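Local atomic coordinates of DyP-type peroxidase (PDB entry 4GS1), a protein that binds haem and, as a dye-decolourising (DyP-type) peroxidase, probably uses hydrogen peroxide to oxidise dyes and other substrates. Residues P353-R356 and S357-Q361. Residues are numbered along the deposited sequence; the frame is centred on the assembly and turned at random.
Sequences PVQR and SLVEQ. With HEM (protoporphyrin IX containing Fe), chain F.
Gln355 and Val359, one turn apart on helix 351-360, meet obliquely, Gln355 alone touching the haem. Along Gln355, CB lies 3.6 Å from vinyl carbon CBC of the haem; CG, anti to the backbone N (chi1 174°), starts a chain that bends at chi2 (72°), so CD runs on past the methyl CG2 of Val359. At its tip the amide divides its contacts: OE1 sits 3.6 Å from both CBC and the methyl CMC of the haem, while NE2 is 3.7 Å from Val359 CG2. Val354 and Leu358 extend this haem-facing side, with Val354 CG1 3.7 Å from vinyl carbon CAC and Leu358 CD1 3.8 Å from pyrrole carbon C3C. On the exposed side, Arg356 and Glu360 run side by side, and OE2 of Glu360 reaches the guanidinium edge in a long salt bridge, 3.8 Å from Arg356 NE. Four successive i+4 backbone hydrogen bonds include Leu358 N to Val354 O at 3.0 Å. Ser357 OG is hydrogen-bonded to Asn312 OD1, and Gln361 OE1, just past the helix, to Asn311 ND2. The helix thus walls one side of the haem pocket, packs Val354 and Leu358 on helix 303-307, and links strands 334-344 and 369-379 of the C-terminal ferredoxin-like sheet.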
loop_
_atom_site.group_PDB
_atom_site.type_symbol
_atom_site.label_atom_id
_atom_site.label_comp_id
_atom_site.label_asym_id
_atom_site.label_seq_id
_atom_site.Cartn_x
_atom_site.Cartn_y
_atom_site.Cartn_z
ATOM N N PRO B 353 25.860 1.407 -17.203
ATOM C CA PRO B 353 27.040 0.545 -17.059
ATOM C C PRO B 353 26.987 -0.389 -15.856
ATOM O O PRO B 353 27.505 -1.508 -15.934
ATOM C CB PRO B 353 28.204 1.540 -16.897
ATOM C CG PRO B 353 27.568 2.856 -16.566
ATOM C CD PRO B 353 26.219 2.839 -17.210
ATOM N N VAL B 354 26.404 0.062 -14.756
ATOM C CA VAL B 354 26.294 -0.782 -13.573
ATOM C C VAL B 354 25.399 -1.982 -13.854
ATOM O O VAL B 354 25.758 -3.116 -13.525
ATOM C CB VAL B 354 25.802 0.019 -12.350
ATOM C CG1 VAL B 354 25.570 -0.913 -11.159
ATOM C CG2 VAL B 354 26.825 1.111 -11.997
ATOM N N GLN B 355 24.250 -1.744 -14.483
ATOM C CA GLN B 355 23.348 -2.850 -14.818
ATOM C C GLN B 355 24.035 -3.813 -15.789
ATOM O O GLN B 355 23.897 -5.031 -15.660
ATOM C CB GLN B 355 22.023 -2.331 -15.396
ATOM C CG GLN B 355 21.065 -3.428 -15.922
ATOM C CD GLN B 355 20.411 -4.265 -14.827
ATOM O OE1 GLN B 355 20.711 -4.109 -13.640
ATOM N NE2 GLN B 355 19.519 -5.175 -15.228
ATOM N N ARG B 356 24.791 -3.274 -16.745
ATOM C CA ARG B 356 25.591 -4.125 -17.634
ATOM C C ARG B 356 26.523 -5.042 -16.851
ATOM O O ARG B 356 26.638 -6.229 -17.163
ATOM C CB ARG B 356 26.409 -3.285 -18.621
ATOM C CG ARG B 356 25.592 -2.686 -19.742
ATOM C CD ARG B 356 26.415 -2.593 -21.018
ATOM N NE ARG B 356 25.612 -2.961 -22.178
ATOM C CZ ARG B 356 24.995 -2.087 -22.966
ATOM N NH1 ARG B 356 25.102 -0.786 -22.727
ATOM N NH2 ARG B 356 24.278 -2.513 -23.998
ATOM N N SER B 357 27.193 -4.495 -15.838
ATOM C CA SER B 357 28.075 -5.314 -15.001
ATOM C C SER B 357 27.306 -6.392 -14.233
ATOM O O SER B 357 27.741 -7.542 -14.157
ATOM C CB SER B 357 28.889 -4.454 -14.027
ATOM O OG SER B 357 29.807 -3.625 -14.727
ATOM N N LEU B 358 26.160 -6.036 -13.661
ATOM C CA LEU B 358 25.413 -7.017 -12.875
ATOM C C LEU B 358 24.977 -8.180 -13.756
ATOM O O LEU B 358 25.040 -9.344 -13.355
ATOM C CB LEU B 358 24.198 -6.379 -12.201
ATOM C CG LEU B 358 24.473 -5.188 -11.284
ATOM C CD1 LEU B 358 23.153 -4.664 -10.702
ATOM C CD2 LEU B 358 25.469 -5.540 -10.175
ATOM N N VAL B 359 24.552 -7.861 -14.971
ATOM C CA VAL B 359 24.094 -8.887 -15.895
ATOM C C VAL B 359 25.254 -9.699 -16.451
ATOM O O VAL B 359 25.250 -10.930 -16.385
ATOM C CB VAL B 359 23.293 -8.243 -17.066
ATOM C CG1 VAL B 359 22.927 -9.294 -18.100
ATOM C CG2 VAL B 359 22.046 -7.567 -16.534
ATOM N N GLU B 360 26.262 -9.016 -16.986
ATOM C CA GLU B 360 27.341 -9.703 -17.700
ATOM C C GLU B 360 28.370 -10.388 -16.808
ATOM O O GLU B 360 29.044 -11.324 -17.242
ATOM C CB GLU B 360 28.036 -8.738 -18.671
ATOM C CG GLU B 360 27.106 -8.201 -19.755
ATOM C CD GLU B 360 27.719 -7.066 -20.561
ATOM O OE1 GLU B 360 28.930 -6.796 -20.399
ATOM O OE2 GLU B 360 26.977 -6.439 -21.352
ATOM N N GLN B 361 28.497 -9.931 -15.567
ATOM C CA GLN B 361 29.450 -10.549 -14.656
ATOM C C GLN B 361 28.796 -11.483 -13.642
ATOM O O GLN B 361 29.459 -11.976 -12.733
ATOM C CB GLN B 361 30.312 -9.482 -13.965
ATOM C CG GLN B 361 31.046 -8.587 -14.960
ATOM C CD GLN B 361 31.875 -7.516 -14.283
ATOM O OE1 GLN B 361 31.636 -6.325 -14.469
ATOM N NE2 GLN B 361 32.864 -7.936 -13.504
HETATM C CHA HEM F . 24.179 -1.578 -3.241
HETATM C CHB HEM F . 20.198 -4.305 -2.830
HETATM C CHC HEM F . 19.257 -3.733 -7.562
HETATM C CHD HEM F . 23.003 -0.655 -7.909
HETATM C C1A HEM F . 23.194 -2.384 -2.742
HETATM C C2A HEM F . 23.136 -2.859 -1.381
HETATM C C3A HEM F . 22.034 -3.614 -1.272
HETATM C C4A HEM F . 21.367 -3.629 -2.550
HETATM C CMA HEM F . 21.530 -4.348 -0.005
HETATM C CAA HEM F . 24.185 -2.530 -0.284
HETATM C CBA HEM F . 23.786 -1.302 0.553
HETATM C CGA HEM F . 23.886 -0.016 -0.222
HETATM O O1A HEM F . 25.034 0.483 -0.427
HETATM O O2A HEM F . 22.824 0.527 -0.618
HETATM C C1B HEM F . 19.614 -4.402 -4.073
HETATM C C2B HEM F . 18.453 -5.206 -4.385
HETATM C C3B HEM F . 18.192 -5.066 -5.695
HETATM C C4B HEM F . 19.172 -4.152 -6.250
HETATM C CMB HEM F . 17.727 -6.081 -3.335
HETATM C CAB HEM F . 17.053 -5.693 -6.540
HETATM C CBB HEM F . 15.893 -6.120 -6.003
HETATM C C1C HEM F . 20.195 -2.850 -8.067
HETATM C C2C HEM F . 20.296 -2.392 -9.447
HETATM C C3C HEM F . 21.326 -1.526 -9.534
HETATM C C4C HEM F . 21.917 -1.440 -8.220
HETATM C CMC HEM F . 19.322 -2.816 -10.569
HETATM C CAC HEM F . 21.896 -0.736 -10.745
HETATM C CBC HEM F . 21.717 -1.066 -12.027
HETATM C C1D HEM F . 23.632 -0.614 -6.693
HETATM C C2D HEM F . 24.759 0.237 -6.392
HETATM C C3D HEM F . 25.130 -0.061 -4.953
HETATM C C4D HEM F . 24.180 -1.048 -4.503
HETATM C CMD HEM F . 25.473 1.238 -7.330
HETATM C CAD HEM F . 26.272 0.587 -4.154
HETATM C CBD HEM F . 27.597 -0.094 -4.502
HETATM C CGD HEM F . 28.696 0.602 -3.728
HETATM O O1D HEM F . 29.053 0.119 -2.618
HETATM O O2D HEM F . 29.196 1.658 -4.199
HETATM N NA HEM F . 22.102 -2.862 -3.446
HETATM N NB HEM F . 20.034 -3.772 -5.234
HETATM N NC HEM F . 21.218 -2.259 -7.340
HETATM N ND HEM F . 23.312 -1.357 -5.552
HETATM FE FE HEM F . 21.738 -2.635 -5.421
#